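Local atomic coordinates of amidohydrolase (Brucella melitensis biovar Abortus, PDB entry 4F0L), a protein that is a metal-dependent hydrolase of the amidohydrolase family that binds iron and probably acts as a deaminase. Residues A391-L403 against G419-V431. Numbering follows the deposited sequence.
Sequences ASADFVSLDVERL and GRAHVCDVWVRGV
The CE1-CD1 edge of Phe395 rests over one face of the Trp427 indole, near CD2 and CE3, with CE1 3.4 Å from Trp427 CD2. The pair is oblique, the phenyl and five-membered ring planes meeting at 41°. Phe395 takes the cramped rotamer with CG between its backbone N and carbonyl carbon (chi1 46°), which swings the phenyl back over its antiparallel partner. Beneath the rings the two backbones exchange bonds, Trp427 N giving a nearly straight one to Phe395 O at 2.9 Å. On the reverse face of the sheet Val396 CG1 reaches across to Val423 CG1 at 4.0 Å, the two side chains crossing at about a right angle. Just past Val396 the register slips by one: Cys424 and Asp425 both face Ser397, a classic beta bulge. Cys424 N binds Ser397 O, whereas Asp425 N turns to Ser397 OG at 3.0 Å; that hydroxyl also bonds Gln54 OE1. Strand 395-399 lies between strands 56-66 and 422-428 in the large mixed sheet, away from the iron site, and helix 408-417 connects it to strand 422-428. Past Trp427 a type I' turn reverses the chain, and there Asp394 OD1 takes Arg429 N nearly along its C-O axis at 2.8 Å, while Ser392 OG reaches the same oxygen from the opposite face of the carboxylate. At the far end Arg420 CD sits 3.5 Å above the Arg402 guanidinium plane. Glu446 of the second subunit forms a salt bridge with Arg402 NH2, and Arg420 NH2 bonds the backbone O of that subunit's Tyr71, whose ring adds a cation-pi contact.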
ATOM      1  N   ALA B 391     -10.228 -28.227  12.344  1.00 15.72           N
ATOM      2  CA  ALA B 391     -10.579 -27.029  11.594  1.00 15.04           C
ATOM      3  C   ALA B 391     -10.878 -27.357  10.138  1.00 14.78           C
ATOM      4  O   ALA B 391     -10.470 -28.395   9.602  1.00 14.66           O
ATOM      5  CB  ALA B 391      -9.464 -26.004  11.662  1.00 14.43           C
ATOM      6  N   SER B 392     -11.604 -26.459   9.485  1.00 14.58           N
ATOM      7  CA  SER B 392     -11.737 -26.535   8.017  1.00 14.36           C
ATOM      8  C   SER B 392     -10.339 -26.502   7.414  1.00 13.96           C
ATOM      9  O   SER B 392      -9.473 -25.794   7.952  1.00 13.54           O
ATOM     10  CB  SER B 392     -12.567 -25.384   7.461  1.00 14.14           C
ATOM     11  OG  SER B 392     -12.909 -25.661   6.096  1.00 14.99           O
ATOM     12  N   ALA B 393     -10.113 -27.265   6.330  1.00 14.00           N
ATOM     13  CA  ALA B 393      -8.801 -27.254   5.663  1.00 14.13           C
ATOM     14  C   ALA B 393      -8.677 -26.009   4.780  1.00 13.71           C
ATOM     15  O   ALA B 393      -8.742 -26.087   3.562  1.00 13.81           O
ATOM     16  CB  ALA B 393      -8.536 -28.566   4.888  1.00 14.81           C
ATOM     17  N   ASP B 394      -8.474 -24.878   5.445  1.00 13.52           N
ATOM     18  CA  ASP B 394      -8.373 -23.564   4.830  1.00 13.65           C
ATOM     19  C   ASP B 394      -6.973 -22.999   5.122  1.00 13.86           C
ATOM     20  O   ASP B 394      -6.658 -22.652   6.268  1.00 14.32           O
ATOM     21  CB  ASP B 394      -9.408 -22.595   5.430  1.00 13.36           C
ATOM     22  CG  ASP B 394     -10.848 -23.045   5.261  1.00 14.03           C
ATOM     23  OD1 ASP B 394     -11.139 -24.131   4.713  1.00 15.08           O
ATOM     24  OD2 ASP B 394     -11.733 -22.286   5.698  1.00 14.61           O
ATOM     25  N   PHE B 395      -6.132 -22.873   4.102  1.00 14.01           N
ATOM     26  CA  PHE B 395      -4.804 -22.367   4.340  1.00 13.88           C
ATOM     27  C   PHE B 395      -4.172 -21.933   3.034  1.00 14.01           C
ATOM     28  O   PHE B 395      -4.784 -22.091   1.950  1.00 13.37           O
ATOM     29  CB  PHE B 395      -3.940 -23.382   5.119  1.00 14.84           C
ATOM     30  CG  PHE B 395      -4.028 -24.780   4.607  1.00 16.14           C
ATOM     31  CD1 PHE B 395      -3.354 -25.149   3.467  1.00 16.73           C
ATOM     32  CD2 PHE B 395      -4.830 -25.723   5.248  1.00 16.82           C
ATOM     33  CE1 PHE B 395      -3.440 -26.445   2.986  1.00 17.77           C
ATOM     34  CE2 PHE B 395      -4.903 -27.006   4.770  1.00 17.58           C
ATOM     35  CZ  PHE B 395      -4.218 -27.370   3.639  1.00 17.94           C
ATOM     36  N   VAL B 396      -2.988 -21.320   3.161  1.00 13.63           N
ATOM     37  CA  VAL B 396      -2.333 -20.561   2.095  1.00 13.69           C
ATOM     38  C   VAL B 396      -0.822 -20.902   2.060  1.00 14.44           C
ATOM     39  O   VAL B 396      -0.180 -20.983   3.120  1.00 13.42           O
ATOM     40  CB  VAL B 396      -2.501 -19.031   2.347  1.00 13.33           C
ATOM     41  CG1 VAL B 396      -1.791 -18.170   1.296  1.00 12.66           C
ATOM     42  CG2 VAL B 396      -3.989 -18.630   2.440  1.00 13.05           C
ATOM     43  N   SER B 397      -0.253 -21.137   0.854  1.00 15.10           N
ATOM     44  CA  SER B 397       1.201 -21.230   0.748  1.00 15.66           C
ATOM     45  C   SER B 397       1.748 -19.944   0.130  1.00 15.70           C
ATOM     46  O   SER B 397       1.090 -19.308  -0.696  1.00 15.31           O
ATOM     47  CB  SER B 397       1.651 -22.444  -0.024  1.00 17.04           C
ATOM     48  OG  SER B 397       1.367 -22.315  -1.411  1.00 17.60           O
ATOM     49  N   LEU B 398       2.935 -19.550   0.581  1.00 15.58           N
ATOM     50  CA  LEU B 398       3.536 -18.332   0.146  1.00 15.89           C
ATOM     51  C   LEU B 398       4.690 -18.625  -0.802  1.00 17.80           C
ATOM     52  O   LEU B 398       5.483 -19.531  -0.546  1.00 18.97           O
ATOM     53  CB  LEU B 398       4.022 -17.512   1.347  1.00 15.10           C
ATOM     54  CG  LEU B 398       2.920 -17.029   2.302  1.00 14.41           C
ATOM     55  CD1 LEU B 398       3.547 -16.418   3.539  1.00 13.96           C
ATOM     56  CD2 LEU B 398       1.953 -16.012   1.664  1.00 13.71           C
ATOM     57  N   ASP B 399       4.804 -17.824  -1.864  1.00 18.69           N
ATOM     58  CA  ASP B 399       5.957 -17.891  -2.761  1.00 20.08           C
ATOM     59  C   ASP B 399       7.113 -17.184  -2.057  1.00 19.89           C
ATOM     60  O   ASP B 399       7.064 -15.964  -1.850  1.00 17.97           O
ATOM     61  CB  ASP B 399       5.620 -17.218  -4.096  1.00 21.10           C
ATOM     62  CG  ASP B 399       6.788 -17.217  -5.082  1.00 23.09           C
ATOM     63  OD1 ASP B 399       7.946 -17.201  -4.687  1.00 24.76           O
ATOM     64  OD2 ASP B 399       6.535 -17.281  -6.282  1.00 25.84           O
ATOM     65  N   VAL B 400       8.140 -17.956  -1.701  1.00 20.83           N
ATOM     66  CA  VAL B 400       9.328 -17.446  -1.007  1.00 21.06           C
ATOM     67  C   VAL B 400      10.587 -17.552  -1.875  1.00 22.79           C
ATOM     68  O   VAL B 400      11.710 -17.627  -1.368  1.00 22.89           O
ATOM     69  CB  VAL B 400       9.550 -18.168   0.342  1.00 21.58           C
ATOM     70  CG1 VAL B 400       8.447 -17.782   1.320  1.00 19.83           C
ATOM     71  CG2 VAL B 400       9.695 -19.675   0.142  1.00 20.86           C
ATOM     72  N   GLU B 401      10.382 -17.485  -3.178  1.00 23.53           N
ATOM     73  CA  GLU B 401      11.465 -17.511  -4.144  1.00 27.58           C
ATOM     74  C   GLU B 401      12.494 -16.408  -3.855  1.00 24.84           C
ATOM     75  O   GLU B 401      13.697 -16.641  -3.948  1.00 24.76           O
ATOM     76  CB  GLU B 401      10.847 -17.383  -5.538  1.00 31.47           C
ATOM     77  CG  GLU B 401      11.763 -17.606  -6.726  1.00 38.53           C
ATOM     78  CD  GLU B 401      10.956 -17.782  -8.013  1.00 41.89           C
ATOM     79  OE1 GLU B 401      10.867 -16.797  -8.781  1.00 47.16           O
ATOM     80  OE2 GLU B 401      10.364 -18.872  -8.219  1.00 44.80           O
ATOM     81  N   ARG B 402      12.025 -15.233  -3.437  1.00 22.85           N
ATOM     82  CA  ARG B 402      12.934 -14.144  -3.070  1.00 21.95           C
ATOM     83  C   ARG B 402      13.353 -14.132  -1.586  1.00 22.69           C
ATOM     84  O   ARG B 402      14.084 -13.205  -1.158  1.00 22.72           O
ATOM     85  CB  ARG B 402      12.324 -12.779  -3.415  1.00 20.51           C
ATOM     86  CG  ARG B 402      11.905 -12.602  -4.886  1.00 20.25           C
ATOM     87  CD  ARG B 402      11.850 -11.126  -5.266  1.00 19.55           C
ATOM     88  NE  ARG B 402      13.156 -10.486  -5.140  1.00 18.91           N
ATOM     89  CZ  ARG B 402      13.381  -9.179  -5.049  1.00 18.82           C
ATOM     90  NH1 ARG B 402      12.368  -8.292  -5.029  1.00 18.26           N
ATOM     91  NH2 ARG B 402      14.640  -8.739  -4.957  1.00 18.95           N
ATOM     92  N   LEU B 403      12.893 -15.113  -0.804  1.00 22.35           N
ATOM     93  CA  LEU B 403      13.261 -15.219   0.606  1.00 23.80           C
ATOM     94  C   LEU B 403      13.696 -16.646   0.925  1.00 26.15           C
ATOM     95  O   LEU B 403      13.103 -17.270   1.820  1.00 25.87           O
ATOM     96  CB  LEU B 403      12.045 -14.845   1.477  1.00 23.28           C
ATOM     97  CG  LEU B 403      11.536 -13.406   1.428  1.00 22.46           C
ATOM     98  CD1 LEU B 403      10.135 -13.279   1.962  1.00 21.67           C
ATOM     99  CD2 LEU B 403      12.462 -12.526   2.232  1.00 22.98           C
ATOM    100  N   GLY B 419       7.140  -6.468   0.141  1.00 14.50           N
ATOM    101  CA  GLY B 419       6.700  -6.990  -1.163  1.00 15.73           C
ATOM    102  C   GLY B 419       7.575  -8.139  -1.665  1.00 16.74           C
ATOM    103  O   GLY B 419       7.645  -8.401  -2.873  1.00 18.58           O
ATOM    104  N   ARG B 420       8.237  -8.840  -0.742  1.00 15.90           N
ATOM    105  CA  ARG B 420       9.224  -9.865  -1.106  1.00 16.07           C
ATOM    106  C   ARG B 420       8.666 -11.319  -1.143  1.00 16.19           C
ATOM    107  O   ARG B 420       9.412 -12.257  -1.399  1.00 17.15           O
ATOM    108  CB  ARG B 420      10.403  -9.784  -0.118  1.00 16.07           C
ATOM    109  CG  ARG B 420      11.306  -8.553  -0.295  1.00 16.06           C
ATOM    110  CD  ARG B 420      12.189  -8.551  -1.528  1.00 16.71           C
ATOM    111  NE  ARG B 420      12.884  -7.259  -1.625  1.00 17.22           N
ATOM    112  CZ  ARG B 420      14.055  -6.963  -1.061  1.00 17.45           C
ATOM    113  NH1 ARG B 420      14.746  -7.894  -0.428  1.00 18.25           N
ATOM    114  NH2 ARG B 420      14.566  -5.741  -1.181  1.00 17.69           N
ATOM    115  N   ALA B 421       7.385 -11.500  -0.826  1.00 16.20           N
ATOM    116  CA  ALA B 421       6.673 -12.759  -1.037  1.00 16.33           C
ATOM    117  C   ALA B 421       5.297 -12.422  -1.526  1.00 16.63           C
ATOM    118  O   ALA B 421       4.864 -11.279  -1.357  1.00 14.96           O
ATOM    119  CB  ALA B 421       6.573 -13.574   0.242  1.00 16.47           C
ATOM    120  N   HIS B 422       4.618 -13.448  -2.062  1.00 23.09           N
ATOM    121  CA  HIS B 422       3.269 -13.379  -2.567  1.00 22.73           C
ATOM    122  C   HIS B 422       2.533 -14.693  -2.314  1.00 19.97           C
ATOM    123  O   HIS B 422       3.134 -15.738  -2.097  1.00 18.91           O
ATOM    124  CB  HIS B 422       3.286 -13.064  -4.065  1.00 25.95           C
ATOM    125  CG  HIS B 422       4.085 -11.832  -4.411  1.00 30.34           C
ATOM    126  ND1 HIS B 422       5.406 -11.876  -4.727  1.00 34.51           N
ATOM    127  CD2 HIS B 422       3.715 -10.479  -4.437  1.00 33.84           C
ATOM    128  CE1 HIS B 422       5.853 -10.618  -4.948  1.00 36.24           C
ATOM    129  NE2 HIS B 422       4.810  -9.764  -4.766  1.00 35.72           N
ATOM    130  N   VAL B 423       1.210 -14.642  -2.355  1.00 18.16           N
ATOM    131  CA  VAL B 423       0.352 -15.861  -2.260  1.00 16.84           C
ATOM    132  C   VAL B 423       0.603 -16.820  -3.440  1.00 17.25           C
ATOM    133  O   VAL B 423       0.654 -16.397  -4.603  1.00 17.42           O
ATOM    134  CB  VAL B 423      -1.129 -15.457  -2.187  1.00 15.84           C
ATOM    135  CG1 VAL B 423      -2.064 -16.665  -2.368  1.00 14.91           C
ATOM    136  CG2 VAL B 423      -1.407 -14.726  -0.888  1.00 15.08           C
ATOM    137  N   CYS B 424       0.830 -18.086  -3.126  1.00 17.53           N
ATOM    138  CA  CYS B 424       1.034 -19.117  -4.142  1.00 18.46           C
ATOM    139  C   CYS B 424      -0.245 -19.975  -4.306  1.00 17.28           C
ATOM    140  O   CYS B 424      -1.073 -19.704  -5.164  1.00 16.31           O
ATOM    141  CB  CYS B 424       2.260 -19.957  -3.811  1.00 20.28           C
ATOM    142  SG  CYS B 424       2.804 -20.970  -5.206  1.00 25.01           S
ATOM    143  N   ASP B 425      -0.436 -20.962  -3.426  1.00 16.69           N
ATOM    144  CA  ASP B 425      -1.643 -21.791  -3.441  1.00 16.12           C
ATOM    145  C   ASP B 425      -2.586 -21.433  -2.309  1.00 14.73           C
ATOM    146  O   ASP B 425      -2.166 -20.972  -1.244  1.00 14.05           O
ATOM    147  CB  ASP B 425      -1.265 -23.276  -3.368  1.00 17.09           C
ATOM    148  CG  ASP B 425      -0.458 -23.734  -4.574  1.00 18.50           C
ATOM    149  OD1 ASP B 425      -0.326 -22.990  -5.560  1.00 18.95           O
ATOM    150  OD2 ASP B 425       0.062 -24.880  -4.554  1.00 20.51           O
ATOM    151  N   VAL B 426      -3.870 -21.680  -2.522  1.00 14.10           N
ATOM    152  CA  VAL B 426      -4.856 -21.413  -1.512  1.00 13.23           C
ATOM    153  C   VAL B 426      -5.886 -22.535  -1.542  1.00 13.50           C
ATOM    154  O   VAL B 426      -6.401 -22.865  -2.608  1.00 13.63           O
ATOM    155  CB  VAL B 426      -5.569 -20.065  -1.766  1.00 12.49           C
ATOM    156  CG1 VAL B 426      -6.613 -19.824  -0.684  1.00 11.62           C
ATOM    157  CG2 VAL B 426      -4.566 -18.886  -1.894  1.00 12.51           C
ATOM    158  N   TRP B 427      -6.147 -23.123  -0.375  1.00 13.75           N
ATOM    159  CA  TRP B 427      -7.141 -24.157  -0.203  1.00 14.13           C
ATOM    160  C   TRP B 427      -8.265 -23.679   0.654  1.00 13.67           C
ATOM    161  O   TRP B 427      -8.043 -23.042   1.699  1.00 13.30           O
ATOM    162  CB  TRP B 427      -6.548 -25.318   0.508  1.00 15.36           C
ATOM    163  CG  TRP B 427      -5.427 -26.069  -0.190  1.00 16.34           C
ATOM    164  CD1 TRP B 427      -5.499 -27.273  -0.851  1.00 17.55           C
ATOM    165  CD2 TRP B 427      -4.023 -25.672  -0.276  1.00 16.59           C
ATOM    166  NE1 TRP B 427      -4.270 -27.657  -1.324  1.00 18.36           N
ATOM    167  CE2 TRP B 427      -3.341 -26.732  -1.003  1.00 17.84           C
ATOM    168  CE3 TRP B 427      -3.294 -24.568   0.153  1.00 15.78           C
ATOM    169  CZ2 TRP B 427      -1.981 -26.668  -1.287  1.00 18.30           C
ATOM    170  CZ3 TRP B 427      -1.924 -24.551  -0.071  1.00 16.21           C
ATOM    171  CH2 TRP B 427      -1.286 -25.568  -0.794  1.00 17.46           C
ATOM    172  N   VAL B 428      -9.488 -24.036   0.260  1.00 13.65           N
ATOM    173  CA  VAL B 428     -10.682 -23.844   1.091  1.00 13.58           C
ATOM    174  C   VAL B 428     -11.448 -25.180   1.159  1.00 14.72           C
ATOM    175  O   VAL B 428     -11.772 -25.779   0.127  1.00 15.36           O
ATOM    176  CB  VAL B 428     -11.579 -22.715   0.536  1.00 12.78           C
ATOM    177  CG1 VAL B 428     -12.902 -22.655   1.300  1.00 12.82           C
ATOM    178  CG2 VAL B 428     -10.840 -21.357   0.610  1.00 11.64           C
ATOM    179  N   ARG B 429     -11.708 -25.645   2.372  1.00 15.45           N
ATOM    180  CA  ARG B 429     -12.318 -26.954   2.610  1.00 17.02           C
ATOM    181  C   ARG B 429     -11.556 -28.011   1.853  1.00 17.96           C
ATOM    182  O   ARG B 429     -12.143 -28.923   1.272  1.00 19.19           O
ATOM    183  CB  ARG B 429     -13.819 -26.992   2.283  1.00 17.65           C
ATOM    184  CG  ARG B 429     -14.631 -25.926   3.029  1.00 17.39           C
ATOM    185  CD  ARG B 429     -16.139 -26.131   2.895  1.00 18.34           C
ATOM    186  NE  ARG B 429     -16.560 -26.093   1.513  1.00 18.46           N
ATOM    187  CZ  ARG B 429     -16.722 -24.977   0.806  1.00 18.05           C
ATOM    188  NH1 ARG B 429     -16.531 -23.768   1.363  1.00 17.12           N
ATOM    189  NH2 ARG B 429     -17.091 -25.053  -0.479  1.00 18.30           N
ATOM    190  N   GLY B 430     -10.222 -27.907   1.904  1.00 17.53           N
ATOM    191  CA  GLY B 430      -9.374 -28.868   1.278  1.00 18.46           C
ATOM    192  C   GLY B 430      -9.309 -28.786  -0.242  1.00 18.63           C
ATOM    193  O   GLY B 430      -8.575 -29.563  -0.841  1.00 19.75           O
ATOM    194  N   VAL B 431     -10.017 -27.857  -0.874  1.00 17.56           N
ATOM    195  CA  VAL B 431      -9.997 -27.760  -2.363  1.00 17.87           C
ATOM    196  C   VAL B 431      -9.055 -26.646  -2.778  1.00 16.82           C
ATOM    197  O   VAL B 431      -9.201 -25.513  -2.331  1.00 15.54           O
ATOM    198  CB  VAL B 431     -11.406 -27.478  -2.952  1.00 17.71           C
ATOM    199  CG1 VAL B 431     -11.331 -27.314  -4.487  1.00 18.23           C
ATOM    200  CG2 VAL B 431     -12.382 -28.587  -2.542  1.00 18.87           C
TER
HETATM  201  O   HOH W   1       9.346 -14.512  -2.814  1.00 17.71           O
HETATM  202  O   HOH W   2      14.551 -10.695  -0.258  1.00 19.66           O
HETATM  203  O   HOH W   3      11.299  -5.511  -3.477  1.00 24.97           O
HETATM  204  O   HOH W   4       9.800  -8.523  -5.295  1.00 28.26           O